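Local coordinates for protein Poly(Beta-D-mannuronate) lyase (PDB 7O79) that probably cleaves poly(beta-D-mannuronate), a component of alginate, as a family 6 polysaccharide lyase built as a parallel beta-helix, at residues T224-K229 with F246-N251; V272-G277 with F325-G330. One frame throughout, in Å; residues are numbered along the deposited sequence.

Interaction 1. Residues T224-K229 with F246-N251; sequences TVISTK and FIFGEN
Phe-248 carries its CG anti to its own carbonyl carbon (chi1 -61°), and from there the CD2 side of the ring reaches Thr-224 and Ile-226 of the neighbouring strand. Thr-224 CG2 meets the ring at its edge, near the ring plane, 4.2 Å from Phe-248 CD2. Ile-226 CG1 comes to the same ring atom, Phe-248 CD2, at 4.3 Å. In Glu-250, CG is likewise anti to the carbonyl carbon (chi1 -67°) and the chain beyond it is extended, which sends the carboxylate back across the contact: OE1 lies 3.4 Å from Ile-226 CG2, while OE2 is 3.6 Å from Ser-227 CB.

Beneath this layer, strands 224-226 and 246-248 run parallel and in exact step, a pairing between successive coils of a beta-helix. Val-225 gives its N-H to Phe-246 O at 2.7 Å, almost straight at 168°, and its carbonyl O takes the N-H of Phe-248. Ser-227 N then bonds to Phe-248 O at 2.8 Å, extending the ladder just past the strand. Val-225 and Ile-247 pack against each other on the face away from the phenylalanines, Val-225 CB to Ile-247 CG1. Where the chains leave the strands, a water bridges the gap, donating to Glu-250 O at 2.6 Å and hydrogen-bonding to Ser-227 OG.

The polar end of Thr-224 looks elsewhere, its OG1 bonding to Leu-445 N, and Pro-444 packs on both Thr-224 and Phe-248. Backbone bonds from Thr-224 and Ile-226 to Phe-200 continue the ladder into strand 194-201. On the other flank, strand 266-273 receives Phe-246, Ile-247 and Phe-248 on Tyr-271, Val-272 and Arg-273, and Val-225 also touches Ile-210 of strand 209-214.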
loop_
_atom_site.group_PDB
_atom_site.type_symbol
_atom_site.label_atom_id
_atom_site.label_comp_id
_atom_site.label_asym_id
_atom_site.label_seq_id
_atom_site.Cartn_x
_atom_site.Cartn_y
_atom_site.Cartn_z
ATOM N N THR A 224 7.309 -2.994 8.347
ATOM C CA THR A 224 7.780 -4.355 8.584
ATOM C C THR A 224 6.707 -5.319 8.097
ATOM O O THR A 224 5.560 -5.256 8.554
ATOM C CB THR A 224 8.091 -4.567 10.075
ATOM O OG1 THR A 224 9.236 -3.786 10.434
ATOM C CG2 THR A 224 8.402 -6.029 10.363
ATOM N N VAL A 225 7.067 -6.189 7.150
ATOM C CA VAL A 225 6.128 -7.127 6.530
ATOM C C VAL A 225 6.599 -8.546 6.828
ATOM O O VAL A 225 7.601 -9.006 6.268
ATOM C CB VAL A 225 5.998 -6.904 5.013
ATOM C CG1 VAL A 225 5.018 -7.874 4.432
ATOM C CG2 VAL A 225 5.569 -5.460 4.702
ATOM N N ILE A 226 5.849 -9.260 7.664
ATOM C CA ILE A 226 6.276 -10.550 8.195
ATOM C C ILE A 226 5.378 -11.641 7.623
ATOM O O ILE A 226 4.149 -11.591 7.782
ATOM C CB ILE A 226 6.246 -10.563 9.730
ATOM C CG1 ILE A 226 7.269 -9.561 10.285
ATOM C CG2 ILE A 226 6.561 -11.963 10.251
ATOM C CD1 ILE A 226 7.321 -9.522 11.808
ATOM N N SER A 227 5.988 -12.594 6.915
ATOM C CA SER A 227 5.332 -13.842 6.499
ATOM C C SER A 227 4.017 -13.593 5.756
ATOM O O SER A 227 2.977 -14.184 6.067
ATOM C CB SER A 227 5.102 -14.745 7.718
ATOM O OG SER A 227 4.517 -15.981 7.342
ATOM N N THR A 228 4.060 -12.722 4.749
ATOM C CA THR A 228 2.849 -12.299 4.051
ATOM C C THR A 228 2.949 -12.620 2.570
ATOM O O THR A 228 3.968 -12.326 1.930
ATOM C CB THR A 228 2.576 -10.798 4.245
ATOM O OG1 THR A 228 2.477 -10.507 5.644
ATOM C CG2 THR A 228 1.280 -10.373 3.524
ATOM N N LYS A 229 1.887 -13.218 2.032
ATOM C CA LYS A 229 1.856 -13.531 0.614
ATOM C C LYS A 229 1.751 -12.236 -0.189
ATOM O O LYS A 229 1.061 -11.294 0.214
ATOM C CB LYS A 229 0.675 -14.440 0.303
ATOM C CG LYS A 229 0.716 -15.830 0.964
ATOM C CD LYS A 229 -0.517 -16.616 0.513
ATOM C CE LYS A 229 -0.657 -17.921 1.288
ATOM N NZ LYS A 229 0.583 -18.741 1.107
ATOM N N PHE A 246 11.264 -3.575 5.888
ATOM C CA PHE A 246 11.768 -4.890 6.255
ATOM C C PHE A 246 10.750 -5.919 5.808
ATOM O O PHE A 246 9.596 -5.882 6.243
ATOM C CB PHE A 246 11.996 -5.013 7.758
ATOM C CG PHE A 246 13.133 -4.183 8.282
ATOM C CD1 PHE A 246 14.409 -4.718 8.383
ATOM C CD2 PHE A 246 12.913 -2.888 8.740
ATOM C CE1 PHE A 246 15.458 -3.966 8.890
ATOM C CE2 PHE A 246 13.968 -2.129 9.249
ATOM C CZ PHE A 246 15.235 -2.681 9.326
ATOM N N ILE A 247 11.166 -6.837 4.953
ATOM C CA ILE A 247 10.285 -7.906 4.507
ATOM C C ILE A 247 10.914 -9.209 4.992
ATOM O O ILE A 247 11.921 -9.668 4.446
ATOM C CB ILE A 247 10.064 -7.880 2.989
ATOM C CG1 ILE A 247 9.472 -6.519 2.597
ATOM C CG2 ILE A 247 9.128 -9.005 2.541
ATOM C CD1 ILE A 247 9.186 -6.365 1.123
ATOM N N PHE A 248 10.335 -9.784 6.052
ATOM C CA PHE A 248 10.770 -11.059 6.624
ATOM C C PHE A 248 9.760 -12.108 6.180
ATOM O O PHE A 248 8.752 -12.340 6.842
ATOM C CB PHE A 248 10.854 -10.997 8.147
ATOM C CG PHE A 248 11.837 -9.992 8.669
ATOM C CD1 PHE A 248 13.193 -10.258 8.660
ATOM C CD2 PHE A 248 11.400 -8.794 9.210
ATOM C CE1 PHE A 248 14.111 -9.332 9.140
ATOM C CE2 PHE A 248 12.316 -7.864 9.705
ATOM C CZ PHE A 248 13.678 -8.143 9.672
ATOM N N GLY A 249 10.040 -12.759 5.051
ATOM C CA GLY A 249 9.080 -13.697 4.492
ATOM C C GLY A 249 8.895 -14.972 5.292
ATOM O O GLY A 249 7.867 -15.633 5.140
ATOM N N GLU A 250 9.859 -15.338 6.133
ATOM C CA GLU A 250 9.784 -16.590 6.882
ATOM C C GLU A 250 9.400 -17.746 5.957
ATOM O O GLU A 250 8.634 -18.636 6.326
ATOM C CB GLU A 250 8.809 -16.467 8.052
ATOM C CG GLU A 250 9.281 -15.507 9.130
ATOM C CD GLU A 250 8.294 -15.384 10.280
ATOM O OE1 GLU A 250 8.551 -14.580 11.209
ATOM O OE2 GLU A 250 7.269 -16.102 10.263
ATOM N N ASN A 251 9.916 -17.693 4.724
ATOM C CA ASN A 251 9.641 -18.669 3.670
ATOM C C ASN A 251 8.152 -18.916 3.474
ATOM O O ASN A 251 7.735 -20.015 3.112
ATOM C CB ASN A 251 10.385 -19.971 3.939
ATOM C CG ASN A 251 11.870 -19.767 3.914
ATOM O OD1 ASN A 251 12.388 -19.039 3.062
ATOM N ND2 ASN A 251 12.565 -20.355 4.874
HETATM O O HOH W 1 6.122 -18.461 7.076
#

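Interaction 2. Residues V272-G277 with F325-G330; sequences VRDVDG and FLNVGG
Val-272 and Phe-325 are neighbours on the same face, on successive coils of a parallel beta-helix, the fold in which like positions of each turn are laid one above another. Here the packing is tight. Val-272 CB lies 3.8 Å from Phe-325 CD1, and further along the buried valines Val-275 and Val-328 run alongside each other in the same direction, with Val-275 CG2 3.5 Å from Val-328 CG1. The backbones keep register through Leu-326 N to Val-272 O at 2.8 Å and Asp-274 N to Leu-326 O at 3.0 Å.

On the opposite face and at the corner after it, where Arg-273, Asp-274 and Asn-327 are partly exposed, polar groups carry the contact. Arg-273 grips Asp-274 side-on in a salt bridge, Arg-273 NE to Asp-274 OD2 at 2.7 Å and Arg-273 NH2 to Asp-274 OD1 at 2.9 Å. Leu-326 CB lies over one face of the guanidinium. OD1 of Asp-274 has a second donor: Asn-327 ND2 approaches on its anti side, with the amide turned 75° from the carboxylate plane. An alanine in place of Asp-274 would probably leave the guanidinium of Arg-273 without this charged mate and freer to turn, and would strip Asn-327 ND2 of its acceptor.

Toward the loop, Asp-276 OD2 accepts a hydrogen bond from Gly-254 N, in the turn of the preceding coil, and glycines let the chains come close: a CB on Gly-329 would collide with Asp-276 O. Gly-330 N reaches Gly-277 O at 2.9 Å from above the carbonyl plane, 64° out of it.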
loop_
_atom_site.group_PDB
_atom_site.type_symbol
_atom_site.label_atom_id
_atom_site.label_comp_id
_atom_site.label_asym_id
_atom_site.label_seq_id
_atom_site.Cartn_x
_atom_site.Cartn_y
_atom_site.Cartn_z
ATOM N N VAL A 272 15.104 -7.388 2.529
ATOM C CA VAL A 272 14.186 -8.457 2.137
ATOM C C VAL A 272 14.896 -9.787 2.340
ATOM O O VAL A 272 16.024 -9.969 1.863
ATOM C CB VAL A 272 13.730 -8.305 0.671
ATOM C CG1 VAL A 272 12.775 -9.424 0.277
ATOM C CG2 VAL A 272 13.084 -6.933 0.460
ATOM N N ARG A 273 14.239 -10.719 3.032
ATOM C CA ARG A 273 14.858 -12.021 3.196
ATOM C C ARG A 273 13.812 -13.111 3.374
ATOM O O ARG A 273 12.713 -12.874 3.882
ATOM C CB ARG A 273 15.859 -12.008 4.356
ATOM C CG ARG A 273 15.270 -11.733 5.727
ATOM C CD ARG A 273 16.214 -12.254 6.819
ATOM N NE ARG A 273 16.613 -13.626 6.530
ATOM C CZ ARG A 273 17.862 -14.049 6.333
ATOM N NH1 ARG A 273 18.884 -13.200 6.393
ATOM N NH2 ARG A 273 18.081 -15.343 6.067
ATOM N N ASP A 274 14.170 -14.311 2.907
ATOM C CA ASP A 274 13.359 -15.523 3.089
ATOM C C ASP A 274 11.989 -15.354 2.448
ATOM O O ASP A 274 10.959 -15.733 3.009
ATOM C CB ASP A 274 13.214 -15.915 4.565
ATOM C CG ASP A 274 14.514 -15.782 5.356
ATOM O OD1 ASP A 274 15.560 -16.253 4.880
ATOM O OD2 ASP A 274 14.483 -15.251 6.487
ATOM N N VAL A 275 11.961 -14.753 1.280
ATOM C CA VAL A 275 10.731 -14.719 0.505
ATOM C C VAL A 275 10.796 -15.844 -0.509
ATOM O O VAL A 275 11.873 -16.325 -0.891
ATOM C CB VAL A 275 10.469 -13.357 -0.173
ATOM C CG1 VAL A 275 10.188 -12.274 0.877
ATOM C CG2 VAL A 275 11.643 -12.973 -1.027
ATOM N N ASP A 276 9.614 -16.289 -0.915
ATOM C CA ASP A 276 9.477 -17.387 -1.855
ATOM C C ASP A 276 9.775 -16.957 -3.286
ATOM O O ASP A 276 10.321 -17.752 -4.057
ATOM C CB ASP A 276 8.055 -17.950 -1.731
ATOM C CG ASP A 276 7.871 -19.250 -2.472
ATOM O OD1 ASP A 276 8.875 -19.982 -2.642
ATOM O OD2 ASP A 276 6.715 -19.535 -2.868
ATOM N N GLY A 277 9.453 -15.714 -3.647
ATOM C CA GLY A 277 9.613 -15.189 -4.995
ATOM C C GLY A 277 10.837 -14.303 -5.133
ATOM O O GLY A 277 11.872 -14.541 -4.502
ATOM N N PHE A 325 18.745 -8.326 -0.418
ATOM C CA PHE A 325 17.821 -9.400 -0.794
ATOM C C PHE A 325 18.468 -10.752 -0.485
ATOM O O PHE A 325 19.244 -11.270 -1.296
ATOM C CB PHE A 325 17.451 -9.317 -2.281
ATOM C CG PHE A 325 17.028 -7.945 -2.736
ATOM C CD1 PHE A 325 15.753 -7.454 -2.432
ATOM C CD2 PHE A 325 17.893 -7.148 -3.469
ATOM C CE1 PHE A 325 15.354 -6.175 -2.852
ATOM C CE2 PHE A 325 17.499 -5.860 -3.886
ATOM C CZ PHE A 325 16.240 -5.376 -3.570
ATOM N N LEU A 326 18.121 -11.372 0.634
ATOM C CA LEU A 326 18.827 -12.580 1.049
ATOM C C LEU A 326 17.911 -13.791 1.085
ATOM O O LEU A 326 16.759 -13.699 1.517
ATOM C CB LEU A 326 19.494 -12.396 2.415
ATOM C CG LEU A 326 20.642 -11.380 2.427
ATOM C CD1 LEU A 326 20.966 -10.957 3.867
ATOM C CD2 LEU A 326 21.857 -11.915 1.717
ATOM N N ASN A 327 18.434 -14.932 0.630
ATOM C CA ASN A 327 17.728 -16.215 0.767
ATOM C C ASN A 327 16.373 -16.175 0.064
ATOM O O ASN A 327 15.379 -16.704 0.562
ATOM C CB ASN A 327 17.587 -16.598 2.248
ATOM C CG ASN A 327 17.104 -18.034 2.464
ATOM O OD1 ASN A 327 17.426 -18.954 1.700
ATOM N ND2 ASN A 327 16.340 -18.227 3.528
ATOM N N VAL A 328 16.325 -15.536 -1.122
ATOM C CA VAL A 328 15.067 -15.428 -1.866
ATOM C C VAL A 328 14.888 -16.669 -2.728
ATOM O O VAL A 328 15.856 -17.229 -3.255
ATOM C CB VAL A 328 15.009 -14.134 -2.714
ATOM C CG1 VAL A 328 15.103 -12.927 -1.809
ATOM C CG2 VAL A 328 16.094 -14.077 -3.768
ATOM N N GLY A 329 13.636 -17.110 -2.870
ATOM C CA GLY A 329 13.364 -18.293 -3.662
ATOM C C GLY A 329 13.328 -18.080 -5.154
ATOM O O GLY A 329 13.363 -19.061 -5.906
ATOM N N GLY A 330 13.250 -16.829 -5.603
ATOM C CA GLY A 330 13.267 -16.517 -7.021
ATOM C C GLY A 330 14.556 -15.822 -7.400
ATOM O O GLY A 330 15.621 -16.177 -6.883
#

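In the fold
Interactions 1 and 2 are consecutive steps of the same beta-helical stack, their centres about 10 Å apart and strands 241-248 and 266-273 adjacent between them. The seam is itself bonded: Arg-273 N lies 2.9 Å from Ile-247 O, and Asn-251 N is 2.8 Å from Asp-274 O, both probable hydrogen bonds. Packing fills in beside them, with Ile-247 CG2 3.8 Å from Val-275 CG1. The ladder therefore runs without a break from 224-229 through 246-251 and 272-277 to 325-330, although 47 residues, among them strand 280-283 and the start of strand 319-328, separate the last two. Both contacts illustrate how successive coils join, by backbone bonds along the strands and side-chain packing on both faces.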